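Local coordinates for protein C-type lectin domain family 4 member F (Mus musculus, PDB 6JJJ) that forms the carbohydrate-recognition part of a Kupffer cell receptor with affinity for galactose and fucose, which could take part in endocytosis, at residues 59-64 / 95-100; 112-117 / 134-139. All blocks are in the same frame, centred on the assembly; numbering follows the deposited sequence.

Contact 1 comes first along the chain. Segment 59-64 leaves strand 58-59 and leads into helix 65-75. Segment 95-100 starts at the end of the short strand 94-95, after strand 80-85, and returns to it, closing a loop of 30 residues. Contact 2 opens later. Segment 112-117 lies in the loop that follows strand 94-95, and residues 134-139 reach it after strand 128-131. The two contacts are in series and neither nest nor cross. Their centres are about 17 Å apart, yet they touch: V62 and W95 of contact 1 both pack on W135 of contact 2. Contact 1 ties the two sheets together; contact 2 ties strand 135-138 to the calcium-binding loop 112-117.

Contact 1 of 2, residues 59-64 / 95-100; sequences LASVTS and WVDGTP
S61 sets OG anti to its carbonyl carbon (chi1 -47°), and D97 keeps CG between its backbone N and carbonyl carbon (chi1 62°). These torsions turn the hydroxyl and the carboxylate to each other, tip to tip. S61 OG donates to D97 OD2 in the hydrogen bond that crosses the contact. The modelled bond is very short, so its exact length is doubtful at this resolution. D97 is also bonded within its own loop. T99 N reaches D97 OD1 at 2.8 Å, from above the carboxylate plane, and makes an Asx turn. T99 OG1 bonds to D97 OD2 at 3.1 Å, on the syn side but tilted out of the plane. OD2 therefore takes two hydroxyl partners, and the turn probably limits the rotation of the carboxylate. In the C-type lectin fold the loop after strand 94-95 lies here against the chain leaving strand 58-59. These are edge strands of two different sheets. The A60 backbone bonds to V147 of strand 147-151 in one sheet and to G83 of strand 80-85 in the other; V96 also bonds to G83. One face of the W95 indole is turned to the chain from S61 to V62. S61 CA sits over its six-membered ring, 4.0 Å from the centroid and 17° off the normal, as a CH-pi contact. V62 N lies over the same face, nearer the rim. The V62 side chain crosses the indole at about a right angle, with CG2 3.4 Å from W95 CZ2. F101 meets the W95 ring edge-to-face. L59 CB approaches V96 CG1 at 4.3 Å, beside helix 45-54.

Contact 2 of 2, residues 112-117 / 134-139; sequences KNQPDN and QWNDMA. With CA (calcium ion), chain H; CA (calcium ion), chain G.
D137 OD1 is gripped by the chain H calcium ion, at 2.8 Å, and by the backbone of D116. The second hold is weak: D116 N donates to D137 OD1 over 3.4 Å. N117 N gives a hydrogen bond of 2.8 Å to D137 OD2, which accepts through its syn lone pair. The N117 bond and the calcium together probably fix the rotation of this carboxylate. D137 CG stands between its backbone N and carbonyl carbon (chi1 69°), which brings OD1 to the side of its own carbonyl. D137 O binds the same calcium, at 2.6 Å. D116 OD1 comes in from the loop at 2.5 Å from the ion. The D116 carboxylate is turned 49° from that of D137, and the ion probably offsets the repulsion between the two acids. N136 adds OD1 from the strand, with CG anti to its backbone N (chi1 170°). A water also binds this calcium and donates to D116 OD2 at 2.9 Å. E126 supplies a further ligand. The Q114-P115-D116 sequence, with a cis peptide before P115, is the QPD motif of galactose-type C-type lectins. D116 of this motif meets N136 and D137 of the WND motif, W135-N136-D137, at the calcium, as in the sugar site of this family. P115 CB lies 3.5 Å from D137 OD2. N117 OD1 binds the chain G calcium, shared with D86, E90, E126 and D127. Strand 135-138 is outermost in its sheet within this chain and runs antiparallel to 128-131, whose H130 bonds to N136 ND2; W135 packs on I82 and L84 of strand 80-85.

Contact 1 of 2, residues 59-64 / 95-100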
loop_
_atom_site.group_PDB
_atom_site.type_symbol
_atom_site.label_atom_id
_atom_site.label_comp_id
_atom_site.label_asym_id
_atom_site.label_seq_id
_atom_site.Cartn_x
_atom_site.Cartn_y
_atom_site.Cartn_z
ATOM N N LEU A 59 -0.977 -21.401 4.699
ATOM C CA LEU A 59 0.197 -21.165 5.528
ATOM C C LEU A 59 1.461 -21.270 4.683
ATOM O O LEU A 59 1.654 -22.249 3.955
ATOM C CB LEU A 59 0.235 -22.168 6.675
ATOM C CG LEU A 59 -0.856 -21.985 7.733
ATOM C CD1 LEU A 59 -0.943 -23.202 8.642
ATOM C CD2 LEU A 59 -0.612 -20.726 8.550
ATOM N N ALA A 60 2.320 -20.257 4.790
ATOM C CA ALA A 60 3.438 -20.095 3.869
ATOM C C ALA A 60 4.231 -21.387 3.709
ATOM O O ALA A 60 4.310 -22.216 4.620
ATOM C CB ALA A 60 4.361 -18.978 4.365
ATOM N N SER A 61 4.838 -21.532 2.532
ATOM C CA SER A 61 5.732 -22.633 2.194
ATOM C C SER A 61 7.121 -22.074 1.898
ATOM O O SER A 61 7.361 -20.868 1.999
ATOM C CB SER A 61 5.198 -23.418 0.992
ATOM O OG SER A 61 3.818 -23.704 1.140
ATOM N N VAL A 62 8.041 -22.956 1.510
ATOM C CA VAL A 62 9.387 -22.552 1.107
ATOM C C VAL A 62 9.760 -23.301 -0.171
ATOM O O VAL A 62 10.230 -24.443 -0.123
ATOM C CB VAL A 62 10.425 -22.786 2.214
ATOM C CG1 VAL A 62 10.169 -21.854 3.394
ATOM C CG2 VAL A 62 10.409 -24.239 2.674
ATOM N N THR A 63 9.565 -22.657 -1.321
ATOM C CA THR A 63 10.103 -23.189 -2.567
ATOM C C THR A 63 11.605 -22.958 -2.689
ATOM O O THR A 63 12.274 -23.681 -3.434
ATOM C CB THR A 63 9.390 -22.562 -3.768
ATOM O OG1 THR A 63 9.922 -23.109 -4.984
ATOM C CG2 THR A 63 9.564 -21.048 -3.777
ATOM N N SER A 64 12.141 -21.969 -1.972
ATOM C CA SER A 64 13.547 -21.605 -2.043
ATOM C C SER A 64 14.056 -21.323 -0.634
ATOM O O SER A 64 13.307 -21.405 0.346
ATOM C CB SER A 64 13.746 -20.397 -2.967
ATOM O OG SER A 64 12.960 -19.293 -2.546
ATOM N N TRP A 95 3.373 -30.072 2.614
ATOM C CA TRP A 95 2.850 -28.716 2.677
ATOM C C TRP A 95 1.341 -28.732 2.473
ATOM O O TRP A 95 0.798 -29.565 1.741
ATOM C CB TRP A 95 3.518 -27.825 1.628
ATOM C CG TRP A 95 4.983 -27.645 1.873
ATOM C CD1 TRP A 95 6.009 -28.195 1.162
ATOM C CD2 TRP A 95 5.587 -26.862 2.909
ATOM N NE1 TRP A 95 7.215 -27.802 1.691
ATOM C CE2 TRP A 95 6.983 -26.983 2.764
ATOM C CE3 TRP A 95 5.083 -26.070 3.945
ATOM C CZ2 TRP A 95 7.879 -26.343 3.616
ATOM C CZ3 TRP A 95 5.974 -25.434 4.787
ATOM C CH2 TRP A 95 7.357 -25.574 4.617
ATOM N N VAL A 96 0.659 -27.803 3.144
ATOM C CA VAL A 96 -0.796 -27.757 3.064
ATOM C C VAL A 96 -1.273 -27.131 1.762
ATOM O O VAL A 96 -2.401 -27.402 1.332
ATOM C CB VAL A 96 -1.360 -26.995 4.278
ATOM C CG1 VAL A 96 -0.933 -25.530 4.239
ATOM C CG2 VAL A 96 -2.873 -27.122 4.338
ATOM N N ASP A 97 -0.449 -26.300 1.119
ATOM C CA ASP A 97 -0.854 -25.675 -0.134
ATOM C C ASP A 97 -0.769 -26.641 -1.310
ATOM O O ASP A 97 -1.596 -26.566 -2.226
ATOM C CB ASP A 97 0.005 -24.439 -0.407
ATOM C CG ASP A 97 1.473 -24.772 -0.575
ATOM O OD1 ASP A 97 1.826 -25.970 -0.543
ATOM O OD2 ASP A 97 2.279 -23.831 -0.740
ATOM N N GLY A 98 0.210 -27.547 -1.304
ATOM C CA GLY A 98 0.380 -28.480 -2.401
ATOM C C GLY A 98 1.821 -28.715 -2.808
ATOM O O GLY A 98 2.148 -29.764 -3.373
ATOM N N THR A 99 2.685 -27.738 -2.554
ATOM C CA THR A 99 4.096 -27.823 -2.897
ATOM C C THR A 99 4.696 -29.164 -2.462
ATOM O O THR A 99 4.597 -29.523 -1.280
ATOM C CB THR A 99 4.856 -26.676 -2.233
ATOM O OG1 THR A 99 4.203 -25.430 -2.519
ATOM C CG2 THR A 99 6.294 -26.625 -2.728
ATOM N N PRO A 100 5.310 -29.921 -3.374
ATOM C CA PRO A 100 6.117 -31.074 -2.954
ATOM C C PRO A 100 7.499 -30.654 -2.471
ATOM O O PRO A 100 8.053 -29.641 -2.898
ATOM C CB PRO A 100 6.210 -31.913 -4.234
ATOM C CG PRO A 100 6.252 -30.869 -5.320
ATOM C CD PRO A 100 5.372 -29.717 -4.835
#

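Contact 2 of 2, residues 112-117 / 134-139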
loop_
_atom_site.group_PDB
_atom_site.type_symbol
_atom_site.label_atom_id
_atom_site.label_comp_id
_atom_site.label_asym_id
_atom_site.label_seq_id
_atom_site.Cartn_x
_atom_site.Cartn_y
_atom_site.Cartn_z
ATOM N N LYS A 112 19.179 -27.983 15.143
ATOM C CA LYS A 112 20.342 -28.864 15.096
ATOM C C LYS A 112 19.939 -30.326 15.252
ATOM O O LYS A 112 20.549 -31.213 14.644
ATOM C CB LYS A 112 21.342 -28.466 16.180
ATOM C CG LYS A 112 22.011 -27.121 15.950
ATOM C CD LYS A 112 23.101 -26.864 16.983
ATOM C CE LYS A 112 23.824 -25.552 16.722
ATOM N NZ LYS A 112 24.922 -25.334 17.705
ATOM N N ASN A 113 18.923 -30.600 16.072
ATOM C CA ASN A 113 18.330 -31.935 16.197
ATOM C C ASN A 113 16.814 -31.738 16.155
ATOM O O ASN A 113 16.172 -31.547 17.191
ATOM C CB ASN A 113 18.799 -32.659 17.469
ATOM C CG ASN A 113 18.624 -31.828 18.725
ATOM O OD1 ASN A 113 17.550 -31.808 19.328
ATOM N ND2 ASN A 113 19.691 -31.155 19.139
ATOM N N GLN A 114 16.240 -31.777 14.946
ATOM C CA GLN A 114 14.825 -31.489 14.741
ATOM C C GLN A 114 14.441 -32.035 13.370
ATOM O O GLN A 114 15.265 -31.966 12.451
ATOM C CB GLN A 114 14.561 -29.981 14.813
ATOM C CG GLN A 114 13.186 -29.579 15.330
ATOM C CD GLN A 114 12.874 -30.141 16.703
ATOM O OE1 GLN A 114 12.345 -31.244 16.825
ATOM N NE2 GLN A 114 13.201 -29.384 17.745
ATOM N N PRO A 115 13.224 -32.568 13.195
ATOM C CA PRO A 115 12.137 -32.697 14.176
ATOM C C PRO A 115 12.382 -33.770 15.235
ATOM O O PRO A 115 13.061 -34.763 14.975
ATOM C CB PRO A 115 10.924 -33.071 13.311
ATOM C CG PRO A 115 11.518 -33.777 12.127
ATOM C CD PRO A 115 12.845 -33.104 11.870
ATOM N N ASP A 116 11.812 -33.563 16.425
ATOM C CA ASP A 116 11.921 -34.522 17.512
ATOM C C ASP A 116 10.607 -35.214 17.836
ATOM O O ASP A 116 10.629 -36.298 18.425
ATOM C CB ASP A 116 12.443 -33.829 18.781
ATOM C CG ASP A 116 11.579 -32.658 19.201
ATOM O OD1 ASP A 116 10.614 -32.345 18.471
ATOM O OD2 ASP A 116 11.871 -32.043 20.250
ATOM N N ASN A 117 9.473 -34.620 17.471
ATOM C CA ASN A 117 8.162 -35.209 17.742
ATOM C C ASN A 117 7.961 -35.402 19.242
ATOM O O ASN A 117 7.490 -36.448 19.698
ATOM C CB ASN A 117 7.980 -36.531 16.995
ATOM C CG ASN A 117 6.524 -36.889 16.803
ATOM O OD1 ASN A 117 5.681 -36.011 16.603
ATOM N ND2 ASN A 117 6.214 -38.180 16.864
ATOM N N GLN A 134 14.819 -21.345 12.786
ATOM C CA GLN A 134 14.853 -22.587 12.033
ATOM C C GLN A 134 13.621 -23.367 12.468
ATOM O O GLN A 134 13.071 -23.137 13.549
ATOM C CB GLN A 134 16.155 -23.355 12.285
ATOM C CG GLN A 134 17.412 -22.642 11.742
ATOM C CD GLN A 134 18.572 -23.593 11.509
ATOM O OE1 GLN A 134 18.762 -24.545 12.261
ATOM N NE2 GLN A 134 19.404 -23.286 10.518
ATOM N N TRP A 135 13.180 -24.285 11.617
ATOM C CA TRP A 135 11.915 -24.959 11.865
ATOM C C TRP A 135 11.958 -25.758 13.164
ATOM O O TRP A 135 13.018 -26.162 13.644
ATOM C CB TRP A 135 11.571 -25.899 10.714
ATOM C CG TRP A 135 11.447 -25.221 9.407
ATOM C CD1 TRP A 135 11.464 -23.879 9.173
ATOM C CD2 TRP A 135 11.280 -25.850 8.134
ATOM N NE1 TRP A 135 11.321 -23.631 7.831
ATOM C CE2 TRP A 135 11.205 -24.826 7.171
ATOM C CE3 TRP A 135 11.188 -27.180 7.716
ATOM C CZ2 TRP A 135 11.040 -25.090 5.815
ATOM C CZ3 TRP A 135 11.026 -27.441 6.370
ATOM C CH2 TRP A 135 10.953 -26.401 5.434
ATOM N N ASN A 136 10.777 -25.976 13.739
ATOM C CA ASN A 136 10.623 -26.878 14.872
ATOM C C ASN A 136 9.215 -27.449 14.827
ATOM O O ASN A 136 8.244 -26.690 14.740
ATOM C CB ASN A 136 10.859 -26.167 16.209
ATOM C CG ASN A 136 10.457 -27.023 17.399
ATOM O OD1 ASN A 136 10.691 -28.233 17.417
ATOM N ND2 ASN A 136 9.842 -26.396 18.399
ATOM N N ASP A 137 9.098 -28.775 14.853
ATOM C CA ASP A 137 7.779 -29.388 14.944
ATOM C C ASP A 137 7.223 -29.171 16.349
ATOM O O ASP A 137 7.963 -29.159 17.337
ATOM C CB ASP A 137 7.835 -30.874 14.586
ATOM C CG ASP A 137 8.572 -31.712 15.604
ATOM O OD1 ASP A 137 9.416 -31.178 16.350
ATOM O OD2 ASP A 137 8.297 -32.930 15.640
ATOM N N MET A 138 5.910 -28.969 16.434
ATOM C CA MET A 138 5.291 -28.479 17.657
ATOM C C MET A 138 3.904 -29.083 17.799
ATOM O O MET A 138 3.307 -29.556 16.829
ATOM C CB MET A 138 5.222 -26.943 17.644
ATOM C CG MET A 138 4.592 -26.317 18.864
ATOM S SD MET A 138 5.519 -26.725 20.361
ATOM C CE MET A 138 4.394 -26.149 21.626
ATOM N N ALA A 139 3.399 -29.065 19.030
ATOM C CA ALA A 139 2.036 -29.506 19.287
ATOM C C ALA A 139 1.059 -28.569 18.590
ATOM O O ALA A 139 1.107 -27.350 18.778
ATOM C CB ALA A 139 1.761 -29.541 20.788
HETATM CA CA CA H . 9.882 -30.034 18.866
HETATM CA CA CA G . 4.983 -35.508 13.904
HETATM O O HOH W 1 10.986 -29.275 20.717
#